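Long-range contacts in trypsin-resistant surface T6 protein (Streptococcus pyogenes serotype M6, PDB 4P0D), which forms the backbone subunit of surface pili, a modular three-domain Ig-like pilin probably attached to cell-wall peptidoglycan through a C-terminal sorting signal: residues 23-28 and 94-99; 158-163 and 365-370; 192-197 and 241-246; 407-412 and 449-454. The protein carries 1 engineered substitution. All coordinates share one frame; numbering follows the deposited sequence.

Contact 1 of 4, residues 23-28 and 94-99; sequences LYKIGE and SVYIAL
Tyr24 and Ile97 bond to each other twice through their backbones, Tyr24 N to Ile97 O at 2.8 Å and Ile97 N to Tyr24 O at 3.0 Å, within two strand segments whose directions differ by 146°. Packing is tightest beside this pair: Leu23 CD1 presses on Ala98 CB at 3.4 Å, closer than carbons usually come. On the same face of the sheet the Tyr96 ring is sandwiched, with Leu23 CD2 over one side and Lys25 CG over the other. That CG stands 4.3 Å from the ring centroid and 25° off its normal, a CH-pi contact, and the extended lysine chain then runs on until CE meets Ser94 CB. The far side of the sheet is apolar around Ile26, whose CG1 sits between the backbone N and carbonyl carbon (chi1 55°); CD1 beyond it touches Ile97 CG1 at 3.9 Å as well as Val95 CG1. Helix 56-68 packs here, Ile62 on Ile97 and Ile66 on Ile26. Looser is the partly exposed Tyr24 side chain, which also rests on Pro73 and Ile66; it crosses that of Leu99 at about a right angle and touches it through CE2, 3.7 Å from Leu99 CD1. Where the pairing slips by one residue, Val95 O accepts from both Ile26 N (2.9 Å) and Gly27 N (3.1 Å), which approach from the same face of its carbonyl plane. Two consecutive residues facing one define a classic beta bulge, here within an antiparallel strand pair of the N-terminal Ig-like domain.

Contact 2 of 4, residues 158-163 and 365-370; sequences IDDVNK and VSSGKY
Ile158 and Ser366, with CA atoms 6.6 Å apart, and Asp160 and Ser367, at 6.0 Å, bring two backbones together without any hydrogen bond between them, the 158-163 segment then reversing through a type II' beta turn from Asp160 to Lys163. Contact is therefore made by side chains, and Ser367 carries most of it. Its OG enters between two residues of the same short strand, 3.4 Å from Ile158 CG2 and 3.5 Å from Asp160 CB, while its CB lies 3.6 Å from Asp160 CG. Asp160 CG is anti to the backbone N (chi1 180°), and OD2 beyond it is taken up by Tyr319 OH and Trp394 N, two bonds that hold that oxygen. Ile158 also reaches Ser366, its CG1 3.8 Å from the hydroxyl OG. Ser366 is held from behind: Tyr370 OH donates to Ser366 O at 2.6 Å, arriving above the carbonyl plane, 36° out of it. The buried area is small, 179 Å² in all, and Ile158 remains exposed. Thr165 of strand 163-165, the partner of 158-160 in a two-strand hairpin, bridges the segments through OG1, bonded to Ile158 O and Ser367 N. Beyond the loop, strand 368-376 pairs with strand 388-392 through Gly368 with Ala392 and Tyr370 with Ile390, so the hairpin abuts the loop that leads into strand 368-376 of the prealbumin-like domain.

Contact 3 of 4, residues 192-197 and 241-246; sequences VYVSDN and NGFNLS
Tyr193 and Asn244 cross obliquely on one face of an antiparallel strand pair, the phenol ring and the amide plane turned 48° apart. The tyrosine reaches over with OH, 3.2 Å from Asn244 CG; its CG is anti to the backbone N (chi1 -169°). Asn244 OD1 accepts a 2.9 Å hydrogen bond from Ser195 OG, which itself lies at the edge of the Tyr193 ring and in its plane, so ring, hydroxyl and amide form a compact polar group. Its remaining ends are satisfied by a loop, Tyr193 OH by Asn296 O and Asn244 ND2 by Leu297 O. Across the sheet, Phe243 and Val194 lie side by side and point the same way, with Val194 CG1 4.1 Å from Phe243 CE2. The Phe243 ring folds back under the neighbouring strand, placing Asp196 N over its centre, 4.2 Å above the plane, and the ring meets Tyr261 edge-to-face. Backbone bonds in both directions join Val194 to Leu245, each 2.7 Å between N and O, and Asp196 to Phe243. The Asp196 carboxylate is held by Tyr261 OH, Lys279 N and Lys152 NZ, and its side chain touches Asn278. Lys152, Asn278 and Asp196 gathered here would be consistent with an internal isopeptide site of the kind found in Gram-positive pilins, and the strand pair lies in the middle, Cna-B-like domain, consistent with its Ig-like fold.

Contact 4 of 4, residues 407-412 and 449-454; sequences STTYTS and IESTKA
Thr409 and Glu450, each with 66 Å² buried by the other segment, are joined by a single backbone hydrogen bond, Glu450 N to Thr409 O at 2.9 Å, nearly straight at 168°. Their side chains cross obliquely, and Thr409 CG2 comes within 3.8 Å of Glu450 OE1. Ser451 adds a second, lighter touch on the threonine, its OG 3.8 Å from Thr409 CB. The glutamate carbon chain serves as the surface for Thr411, two residues on from Thr409: Glu450 CG is anti to the backbone N (chi1 -170°), the chain continues extended, and Thr411 meets it at about a right angle, with CG2 3.9 Å from Glu450 CB. The hydroxyl of Thr411 takes no part in this, being bonded to Asp413 N. Ile449, with 59 Å² buried, is the third main contributor. Its CA lies 4.6 Å from that of Tyr410, yet the two side chains diverge, and its contacts are instead to Thr408, CG1 to CG2 at 4.1 Å, and to the Thr409 carbonyl. The strand directions differ by 119°, and the segments share one backbone bond and few close contacts; the pairing continues through Thr411 and Tyr448. Strand 409-411 is an outermost strand of a four-stranded antiparallel sheet, with 445-451 next and then 425-428 and 431-434. Tyr410 stacks its ring on Phe432 of the last of these and touches Leu168, while Ile449 turns to Asp350 and Ile351 of strand 348-353, tying this small sheet to its neighbour in the prealbumin-like domain.

The four contacts are spread along an elongated chain. Contact 1, in the N-terminal domain, lies 61 Å centre to centre from contact 2 and 72 Å from contact 4, both on the other side of the chain's centre; contact 3, in the middle domain, is 38 Å from contact 1. In sequence, contact 3 falls between the two segments of contact 2, whose junction spans 201 intervening residues, yet their nearest atoms stay about 17 Å apart. Contacts 2 and 4 are the closest neighbours, nearest atoms about 10 Å. The bound calcium ion, at Ser82 and Thr85, belongs to the first domain, about 12 Å from the Leu23 side chain.

Contact 1 of 4, residues 23-28 and 94-99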
loop_
_atom_site.group_PDB
_atom_site.type_symbol
_atom_site.label_atom_id
_atom_site.label_comp_id
_atom_site.label_asym_id
_atom_site.label_seq_id
_atom_site.Cartn_x
_atom_site.Cartn_y
_atom_site.Cartn_z
ATOM N N LEU A 23 33.622 -6.061 -6.460
ATOM C CA LEU A 23 34.236 -6.412 -7.727
ATOM C C LEU A 23 34.665 -7.886 -7.661
ATOM O O LEU A 23 35.309 -8.309 -6.695
ATOM C CB LEU A 23 35.429 -5.506 -8.030
ATOM C CG LEU A 23 35.162 -4.358 -9.004
ATOM C CD1 LEU A 23 34.088 -3.405 -8.482
ATOM C CD2 LEU A 23 36.461 -3.605 -9.283
ATOM N N TYR A 24 34.276 -8.659 -8.670
ATOM C CA TYR A 24 34.628 -10.078 -8.726
ATOM C C TYR A 24 35.551 -10.299 -9.884
ATOM O O TYR A 24 35.174 -10.064 -11.030
ATOM C CB TYR A 24 33.374 -10.921 -8.919
ATOM C CG TYR A 24 32.337 -10.722 -7.842
ATOM C CD1 TYR A 24 32.393 -11.445 -6.668
ATOM C CD2 TYR A 24 31.282 -9.819 -8.010
ATOM C CE1 TYR A 24 31.443 -11.284 -5.675
ATOM C CE2 TYR A 24 30.333 -9.642 -7.021
ATOM C CZ TYR A 24 30.412 -10.385 -5.847
ATOM O OH TYR A 24 29.463 -10.235 -4.827
ATOM N N LYS A 25 36.773 -10.737 -9.608
ATOM C CA LYS A 25 37.719 -10.945 -10.690
ATOM C C LYS A 25 37.391 -12.237 -11.443
ATOM O O LYS A 25 37.470 -13.328 -10.875
ATOM C CB LYS A 25 39.142 -10.981 -10.156
ATOM C CG LYS A 25 40.217 -10.979 -11.222
ATOM C CD LYS A 25 41.541 -11.131 -10.486
ATOM C CE LYS A 25 42.734 -10.711 -11.284
ATOM N NZ LYS A 25 43.893 -10.668 -10.340
ATOM N N ILE A 26 37.056 -12.081 -12.719
ATOM C CA ILE A 26 36.697 -13.192 -13.604
ATOM C C ILE A 26 37.739 -13.469 -14.685
ATOM O O ILE A 26 37.624 -14.461 -15.404
ATOM C CB ILE A 26 35.344 -12.932 -14.311
ATOM C CG1 ILE A 26 35.361 -11.597 -15.054
ATOM C CG2 ILE A 26 34.225 -12.958 -13.282
ATOM C CD1 ILE A 26 34.376 -11.514 -16.208
ATOM N N GLY A 27 38.736 -12.587 -14.813
ATOM C CA GLY A 27 39.793 -12.722 -15.831
ATOM C C GLY A 27 41.141 -12.329 -15.244
ATOM O O GLY A 27 41.321 -11.177 -14.820
ATOM N N GLU A 28 42.068 -13.296 -15.193
ATOM C CA GLU A 28 43.453 -13.064 -14.769
ATOM C C GLU A 28 44.317 -12.748 -15.982
ATOM O O GLU A 28 44.273 -13.458 -17.005
ATOM C CB GLU A 28 44.051 -14.302 -14.064
ATOM C CG GLU A 28 43.637 -14.462 -12.614
ATOM C CD GLU A 28 44.329 -15.631 -11.896
ATOM O OE1 GLU A 28 44.798 -16.589 -12.555
ATOM O OE2 GLU A 28 44.389 -15.599 -10.647
ATOM N N SER A 94 43.456 -7.320 -15.978
ATOM C CA SER A 94 42.468 -8.132 -15.295
ATOM C C SER A 94 41.074 -7.676 -15.681
ATOM O O SER A 94 40.886 -6.553 -16.159
ATOM C CB SER A 94 42.663 -8.060 -13.783
ATOM O OG SER A 94 43.016 -6.749 -13.391
ATOM N N VAL A 95 40.110 -8.573 -15.478
ATOM C CA VAL A 95 38.723 -8.373 -15.906
ATOM C C VAL A 95 37.830 -8.652 -14.711
ATOM O O VAL A 95 38.010 -9.660 -14.034
ATOM C CB VAL A 95 38.368 -9.338 -17.053
ATOM C CG1 VAL A 95 37.041 -8.958 -17.697
ATOM C CG2 VAL A 95 39.483 -9.351 -18.091
ATOM N N TYR A 96 36.882 -7.756 -14.457
ATOM C CA TYR A 96 35.991 -7.832 -13.297
ATOM C C TYR A 96 34.514 -7.657 -13.664
ATOM O O TYR A 96 34.167 -6.977 -14.608
ATOM C CB TYR A 96 36.332 -6.731 -12.272
ATOM C CG TYR A 96 37.708 -6.812 -11.657
ATOM C CD1 TYR A 96 38.816 -6.293 -12.314
ATOM C CD2 TYR A 96 37.899 -7.406 -10.407
ATOM C CE1 TYR A 96 40.073 -6.370 -11.755
ATOM C CE2 TYR A 96 39.157 -7.480 -9.838
ATOM C CZ TYR A 96 40.234 -6.958 -10.521
ATOM O OH TYR A 96 41.478 -7.033 -9.965
ATOM N N ILE A 97 33.651 -8.259 -12.865
ATOM C CA ILE A 97 32.236 -7.898 -12.840
ATOM C C ILE A 97 32.024 -7.117 -11.560
ATOM O O ILE A 97 32.392 -7.589 -10.493
ATOM C CB ILE A 97 31.343 -9.150 -12.806
ATOM C CG1 ILE A 97 31.491 -9.942 -14.110
ATOM C CG2 ILE A 97 29.879 -8.774 -12.570
ATOM C CD1 ILE A 97 31.143 -9.173 -15.366
ATOM N N ALA A 98 31.428 -5.930 -11.666
ATOM C CA ALA A 98 31.047 -5.173 -10.486
ATOM C C ALA A 98 29.547 -5.308 -10.265
ATOM O O ALA A 98 28.768 -5.160 -11.207
ATOM C CB ALA A 98 31.452 -3.717 -10.651
ATOM N N LEU A 99 29.160 -5.631 -9.034
ATOM C CA LEU A 99 27.768 -5.589 -8.601
ATOM C C LEU A 99 27.561 -4.505 -7.527
ATOM O O LEU A 99 28.311 -4.429 -6.524
ATOM C CB LEU A 99 27.293 -6.944 -8.063
ATOM C CG LEU A 99 27.365 -8.122 -9.052
ATOM C CD1 LEU A 99 26.930 -9.412 -8.360
ATOM C CD2 LEU A 99 26.529 -7.879 -10.306
#

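Contact 2 of 4, residues 158-163 and 365-370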
loop_
_atom_site.group_PDB
_atom_site.type_symbol
_atom_site.label_atom_id
_atom_site.label_comp_id
_atom_site.label_asym_id
_atom_site.label_seq_id
_atom_site.Cartn_x
_atom_site.Cartn_y
_atom_site.Cartn_z
ATOM N N ILE A 158 -14.933 11.971 1.765
ATOM C CA ILE A 158 -15.279 13.372 1.878
ATOM C C ILE A 158 -14.080 14.106 2.477
ATOM O O ILE A 158 -13.623 13.746 3.554
ATOM C CB ILE A 158 -16.483 13.552 2.821
ATOM C CG1 ILE A 158 -17.712 12.796 2.297
ATOM C CG2 ILE A 158 -16.780 15.030 3.048
ATOM C CD1 ILE A 158 -18.286 13.383 1.032
ATOM N N ASP A 159 -13.586 15.133 1.785
ATOM C CA ASP A 159 -12.406 15.869 2.256
ATOM C C ASP A 159 -12.749 16.745 3.453
ATOM O O ASP A 159 -13.676 17.548 3.401
ATOM C CB ASP A 159 -11.797 16.736 1.143
ATOM C CG ASP A 159 -10.969 15.922 0.139
ATOM O OD1 ASP A 159 -10.339 14.917 0.521
ATOM O OD2 ASP A 159 -10.934 16.310 -1.046
ATOM N N ASP A 160 -12.001 16.553 4.531
ATOM C CA ASP A 160 -12.097 17.380 5.723
ATOM C C ASP A 160 -10.743 18.076 5.915
ATOM O O ASP A 160 -9.850 17.530 6.562
ATOM C CB ASP A 160 -12.422 16.474 6.914
ATOM C CG ASP A 160 -12.537 17.235 8.221
ATOM O OD1 ASP A 160 -12.631 18.475 8.175
ATOM O OD2 ASP A 160 -12.502 16.578 9.277
ATOM N N VAL A 161 -10.598 19.261 5.317
ATOM C CA VAL A 161 -9.299 19.925 5.210
ATOM C C VAL A 161 -8.348 18.925 4.520
ATOM O O VAL A 161 -8.641 18.475 3.402
ATOM C CB VAL A 161 -8.826 20.475 6.587
ATOM C CG1 VAL A 161 -7.711 21.507 6.431
ATOM C CG2 VAL A 161 -9.995 21.141 7.313
ATOM N N ASN A 162 -7.252 18.534 5.156
ATOM C CA ASN A 162 -6.355 17.548 4.558
ATOM C C ASN A 162 -6.658 16.099 4.988
ATOM O O ASN A 162 -5.826 15.221 4.805
ATOM C CB ASN A 162 -4.905 17.896 4.902
ATOM C CG ASN A 162 -4.670 17.954 6.391
ATOM O OD1 ASN A 162 -5.624 18.004 7.178
ATOM N ND2 ASN A 162 -3.409 17.957 6.792
ATOM N N LYS A 163 -7.832 15.855 5.577
ATOM C CA LYS A 163 -8.200 14.513 6.042
ATOM C C LYS A 163 -9.272 13.922 5.143
ATOM O O LYS A 163 -10.301 14.552 4.926
ATOM C CB LYS A 163 -8.770 14.580 7.456
ATOM C CG LYS A 163 -7.836 15.155 8.511
ATOM C CD LYS A 163 -6.785 14.140 8.925
ATOM C CE LYS A 163 -5.971 14.585 10.146
ATOM N NZ LYS A 163 -5.571 16.019 10.086
ATOM N N VAL A 365 -19.556 8.446 11.003
ATOM C CA VAL A 365 -19.939 9.446 10.035
ATOM C C VAL A 365 -18.746 10.211 9.467
ATOM O O VAL A 365 -17.733 10.381 10.129
ATOM C CB VAL A 365 -20.949 10.452 10.644
ATOM C CG1 VAL A 365 -22.174 9.717 11.157
ATOM C CG2 VAL A 365 -20.331 11.295 11.766
ATOM N N SER A 366 -18.902 10.711 8.246
ATOM C CA SER A 366 -17.865 11.525 7.613
ATOM C C SER A 366 -17.987 12.960 8.106
ATOM O O SER A 366 -18.984 13.324 8.724
ATOM C CB SER A 366 -18.048 11.506 6.112
ATOM O OG SER A 366 -19.224 12.221 5.740
ATOM N N SER A 367 -17.002 13.792 7.789
ATOM C CA SER A 367 -17.111 15.212 8.083
ATOM C C SER A 367 -18.359 15.741 7.410
ATOM O O SER A 367 -18.713 15.296 6.301
ATOM C CB SER A 367 -15.876 15.962 7.600
ATOM O OG SER A 367 -15.746 15.893 6.187
ATOM N N GLY A 368 -19.064 16.653 8.075
ATOM C CA GLY A 368 -20.283 17.215 7.512
ATOM C C GLY A 368 -21.253 17.732 8.546
ATOM O O GLY A 368 -20.953 17.760 9.742
ATOM N N LYS A 369 -22.422 18.155 8.079
ATOM C CA LYS A 369 -23.486 18.680 8.947
ATOM C C LYS A 369 -24.547 17.601 9.136
ATOM O O LYS A 369 -24.945 16.936 8.155
ATOM C CB LYS A 369 -24.151 19.915 8.320
ATOM C CG LYS A 369 -23.197 21.045 7.924
ATOM N N TYR A 370 -25.020 17.446 10.374
ATOM C CA TYR A 370 -26.026 16.439 10.706
ATOM C C TYR A 370 -27.146 17.025 11.544
ATOM O O TYR A 370 -27.045 18.148 12.037
ATOM C CB TYR A 370 -25.381 15.247 11.423
ATOM C CG TYR A 370 -24.342 14.601 10.557
ATOM C CD1 TYR A 370 -23.041 15.105 10.512
ATOM C CD2 TYR A 370 -24.666 13.530 9.727
ATOM C CE1 TYR A 370 -22.087 14.545 9.688
ATOM C CE2 TYR A 370 -23.715 12.954 8.908
ATOM C CZ TYR A 370 -22.433 13.467 8.885
ATOM O OH TYR A 370 -21.490 12.905 8.063
#

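Contact 3 of 4, residues 192-197 and 241-246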
loop_
_atom_site.group_PDB
_atom_site.type_symbol
_atom_site.label_atom_id
_atom_site.label_comp_id
_atom_site.label_asym_id
_atom_site.label_seq_id
_atom_site.Cartn_x
_atom_site.Cartn_y
_atom_site.Cartn_z
ATOM N N VAL A 192 8.148 -9.009 -9.534
ATOM C CA VAL A 192 7.227 -7.867 -9.702
ATOM C C VAL A 192 5.959 -8.261 -8.967
ATOM O O VAL A 192 5.123 -8.943 -9.545
ATOM C CB VAL A 192 6.828 -7.641 -11.185
ATOM C CG1 VAL A 192 5.922 -6.412 -11.322
ATOM C CG2 VAL A 192 8.025 -7.494 -12.079
ATOM N N TYR A 193 5.812 -7.861 -7.706
ATOM C CA TYR A 193 4.806 -8.447 -6.822
ATOM C C TYR A 193 4.073 -7.373 -6.002
ATOM O O TYR A 193 4.711 -6.630 -5.255
ATOM C CB TYR A 193 5.515 -9.420 -5.891
ATOM C CG TYR A 193 4.675 -10.347 -5.057
ATOM C CD1 TYR A 193 3.907 -9.879 -4.000
ATOM C CD2 TYR A 193 4.721 -11.727 -5.273
ATOM C CE1 TYR A 193 3.174 -10.742 -3.208
ATOM C CE2 TYR A 193 3.977 -12.597 -4.499
ATOM C CZ TYR A 193 3.217 -12.096 -3.460
ATOM O OH TYR A 193 2.495 -12.950 -2.686
ATOM N N VAL A 194 2.744 -7.334 -6.109
ATOM C CA VAL A 194 1.931 -6.290 -5.460
ATOM C C VAL A 194 1.007 -6.866 -4.375
ATOM O O VAL A 194 0.397 -7.939 -4.546
ATOM C CB VAL A 194 1.158 -5.452 -6.518
ATOM C CG1 VAL A 194 0.277 -4.388 -5.852
ATOM C CG2 VAL A 194 2.146 -4.809 -7.491
ATOM N N SER A 195 0.968 -6.182 -3.223
ATOM C CA SER A 195 0.114 -6.584 -2.105
ATOM C C SER A 195 -0.623 -5.388 -1.505
ATOM O O SER A 195 -0.153 -4.248 -1.569
ATOM C CB SER A 195 0.927 -7.253 -0.990
ATOM O OG SER A 195 1.906 -8.151 -1.493
ATOM N N ASP A 196 -1.788 -5.662 -0.926
ATOM C CA ASP A 196 -2.433 -4.734 0.002
ATOM C C ASP A 196 -3.202 -5.536 1.021
ATOM O O ASP A 196 -3.598 -6.679 0.761
ATOM C CB ASP A 196 -3.343 -3.753 -0.742
ATOM C CG ASP A 196 -3.616 -2.458 0.041
ATOM O OD1 ASP A 196 -3.269 -2.352 1.224
ATOM O OD2 ASP A 196 -4.236 -1.548 -0.535
ATOM N N ASN A 197 -3.345 -4.962 2.213
ATOM C CA ASN A 197 -4.243 -5.498 3.222
ATOM C C ASN A 197 -4.940 -4.332 3.910
ATOM O O ASN A 197 -4.311 -3.366 4.341
ATOM C CB ASN A 197 -3.499 -6.363 4.242
ATOM C CG ASN A 197 -4.433 -7.311 5.014
ATOM O OD1 ASN A 197 -5.243 -8.032 4.434
ATOM N ND2 ASN A 197 -4.291 -7.331 6.325
ATOM N N ASN A 241 -7.518 -9.680 4.378
ATOM C CA ASN A 241 -8.450 -8.628 3.970
ATOM C C ASN A 241 -7.815 -7.836 2.835
ATOM O O ASN A 241 -7.672 -6.608 2.910
ATOM C CB ASN A 241 -8.742 -7.734 5.174
ATOM C CG ASN A 241 -9.947 -6.834 4.973
ATOM O OD1 ASN A 241 -10.842 -7.123 4.200
ATOM N ND2 ASN A 241 -9.973 -5.746 5.708
ATOM N N GLY A 242 -7.381 -8.556 1.795
ATOM C CA GLY A 242 -6.621 -7.944 0.714
ATOM C C GLY A 242 -6.229 -8.979 -0.331
ATOM O O GLY A 242 -6.950 -9.958 -0.546
ATOM N N PHE A 243 -5.081 -8.759 -0.963
ATOM C CA PHE A 243 -4.640 -9.574 -2.073
ATOM C C PHE A 243 -3.129 -9.548 -2.251
ATOM O O PHE A 243 -2.443 -8.618 -1.802
ATOM C CB PHE A 243 -5.280 -9.089 -3.372
ATOM C CG PHE A 243 -4.773 -7.753 -3.840
ATOM C CD1 PHE A 243 -5.345 -6.569 -3.366
ATOM C CD2 PHE A 243 -3.710 -7.669 -4.744
ATOM C CE1 PHE A 243 -4.870 -5.339 -3.786
ATOM C CE2 PHE A 243 -3.240 -6.437 -5.162
ATOM C CZ PHE A 243 -3.815 -5.271 -4.679
ATOM N N ASN A 244 -2.647 -10.572 -2.944
ATOM C CA ASN A 244 -1.325 -10.577 -3.553
ATOM C C ASN A 244 -1.507 -10.736 -5.052
ATOM O O ASN A 244 -2.407 -11.448 -5.501
ATOM C CB ASN A 244 -0.453 -11.699 -3.003
ATOM C CG ASN A 244 -0.148 -11.532 -1.523
ATOM O OD1 ASN A 244 0.157 -10.447 -1.076
ATOM N ND2 ASN A 244 -0.263 -12.604 -0.765
ATOM N N LEU A 245 -0.691 -10.026 -5.815
ATOM C CA LEU A 245 -0.737 -10.082 -7.266
ATOM C C LEU A 245 0.712 -10.089 -7.786
ATOM O O LEU A 245 1.450 -9.110 -7.644
ATOM C CB LEU A 245 -1.541 -8.910 -7.840
ATOM C CG LEU A 245 -2.229 -9.145 -9.189
ATOM C CD1 LEU A 245 -2.996 -7.921 -9.648
ATOM C CD2 LEU A 245 -1.224 -9.558 -10.236
ATOM N N SER A 246 1.113 -11.211 -8.369
ATOM C CA SER A 246 2.453 -11.352 -8.904
ATOM C C SER A 246 2.359 -11.197 -10.402
ATOM O O SER A 246 1.625 -11.946 -11.050
ATOM C CB SER A 246 3.057 -12.720 -8.533
ATOM O OG SER A 246 4.359 -12.869 -9.082
HETATM O O HOH W 1 6.895 -11.754 -9.173
#

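Contact 4 of 4, residues 407-412 and 449-454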
loop_
_atom_site.group_PDB
_atom_site.type_symbol
_atom_site.label_atom_id
_atom_site.label_comp_id
_atom_site.label_asym_id
_atom_site.label_seq_id
_atom_site.Cartn_x
_atom_site.Cartn_y
_atom_site.Cartn_z
ATOM N N SER A 407 -22.394 -2.275 17.037
ATOM C CA SER A 407 -22.725 -3.117 15.892
ATOM C C SER A 407 -24.236 -3.021 15.725
ATOM O O SER A 407 -24.985 -3.555 16.537
ATOM C CB SER A 407 -22.280 -4.565 16.113
ATOM O OG SER A 407 -23.022 -5.180 17.149
ATOM N N THR A 408 -24.681 -2.297 14.703
ATOM C CA THR A 408 -26.115 -2.091 14.476
ATOM C C THR A 408 -26.790 -3.405 14.103
ATOM O O THR A 408 -26.197 -4.258 13.430
ATOM C CB THR A 408 -26.377 -1.066 13.343
ATOM O OG1 THR A 408 -25.749 0.183 13.658
ATOM C CG2 THR A 408 -27.877 -0.831 13.128
ATOM N N THR A 409 -28.037 -3.546 14.541
ATOM C CA THR A 409 -28.874 -4.673 14.189
ATOM C C THR A 409 -29.869 -4.276 13.109
ATOM O O THR A 409 -30.737 -3.434 13.337
ATOM C CB THR A 409 -29.639 -5.180 15.420
ATOM O OG1 THR A 409 -28.706 -5.413 16.492
ATOM C CG2 THR A 409 -30.394 -6.478 15.083
ATOM N N TYR A 410 -29.735 -4.900 11.941
ATOM C CA TYR A 410 -30.593 -4.610 10.807
ATOM C C TYR A 410 -31.628 -5.685 10.620
ATOM O O TYR A 410 -31.458 -6.812 11.102
ATOM C CB TYR A 410 -29.777 -4.525 9.525
ATOM C CG TYR A 410 -28.680 -3.528 9.609
ATOM C CD1 TYR A 410 -28.963 -2.174 9.654
ATOM C CD2 TYR A 410 -27.348 -3.933 9.668
ATOM C CE1 TYR A 410 -27.951 -1.239 9.751
ATOM C CE2 TYR A 410 -26.330 -3.009 9.764
ATOM C CZ TYR A 410 -26.640 -1.661 9.809
ATOM O OH TYR A 410 -25.631 -0.736 9.895
ATOM N N THR A 411 -32.705 -5.314 9.927
ATOM C CA THR A 411 -33.658 -6.263 9.382
ATOM C C THR A 411 -33.938 -5.804 7.970
ATOM O O THR A 411 -33.769 -4.624 7.665
ATOM C CB THR A 411 -34.982 -6.320 10.189
ATOM O OG1 THR A 411 -35.830 -7.340 9.650
ATOM C CG2 THR A 411 -35.749 -4.991 10.154
ATOM N N SER A 412 -34.356 -6.726 7.112
ATOM C CA SER A 412 -34.834 -6.377 5.774
ATOM C C SER A 412 -36.363 -6.331 5.736
ATOM O O SER A 412 -36.976 -6.049 4.699
ATOM C CB SER A 412 -34.294 -7.370 4.754
ATOM O OG SER A 412 -34.545 -8.710 5.172
ATOM N N ILE A 449 -33.163 -0.499 10.603
ATOM C CA ILE A 449 -32.677 -0.708 11.956
ATOM C C ILE A 449 -33.805 -1.388 12.726
ATOM O O ILE A 449 -34.900 -0.839 12.825
ATOM C CB ILE A 449 -32.286 0.620 12.628
ATOM C CG1 ILE A 449 -31.124 1.271 11.855
ATOM C CG2 ILE A 449 -31.924 0.392 14.094
ATOM C CD1 ILE A 449 -30.872 2.718 12.212
ATOM N N GLU A 450 -33.535 -2.590 13.237
ATOM C CA GLU A 450 -34.553 -3.407 13.910
ATOM C C GLU A 450 -34.649 -3.090 15.391
ATOM O O GLU A 450 -35.739 -3.124 15.961
ATOM C CB GLU A 450 -34.262 -4.902 13.746
ATOM C CG GLU A 450 -35.413 -5.786 14.223
ATOM C CD GLU A 450 -35.121 -7.267 14.116
ATOM O OE1 GLU A 450 -33.942 -7.660 14.264
ATOM O OE2 GLU A 450 -36.085 -8.036 13.894
ATOM N N SER A 451 -33.511 -2.803 16.015
ATOM C CA SER A 451 -33.483 -2.449 17.428
ATOM C C SER A 451 -32.254 -1.596 17.737
ATOM O O SER A 451 -31.293 -1.578 16.965
ATOM C CB SER A 451 -33.472 -3.716 18.288
ATOM O OG SER A 451 -32.267 -4.443 18.110
ATOM N N THR A 452 -32.285 -0.905 18.871
ATOM C CA THR A 452 -31.139 -0.120 19.329
ATOM C C THR A 452 -30.807 -0.431 20.780
ATOM O O THR A 452 -31.696 -0.475 21.627
ATOM C CB THR A 452 -31.404 1.392 19.218
ATOM O OG1 THR A 452 -32.376 1.771 20.190
ATOM C CG2 THR A 452 -31.902 1.753 17.836
ATOM N N LYS A 453 -29.520 -0.639 21.048
ATOM C CA LYS A 453 -29.007 -0.823 22.401
ATOM C C LYS A 453 -28.433 0.508 22.887
ATOM O O LYS A 453 -27.645 1.150 22.181
ATOM C CB LYS A 453 -27.912 -1.903 22.417
ATOM N N ALA A 454 -28.831 0.932 24.081
ATOM C CA ALA A 454 -28.227 2.100 24.685
ATOM C C ALA A 454 -26.752 1.842 24.985
ATOM O O ALA A 454 -26.285 0.692 25.084
ATOM C CB ALA A 454 -28.959 2.506 25.951
#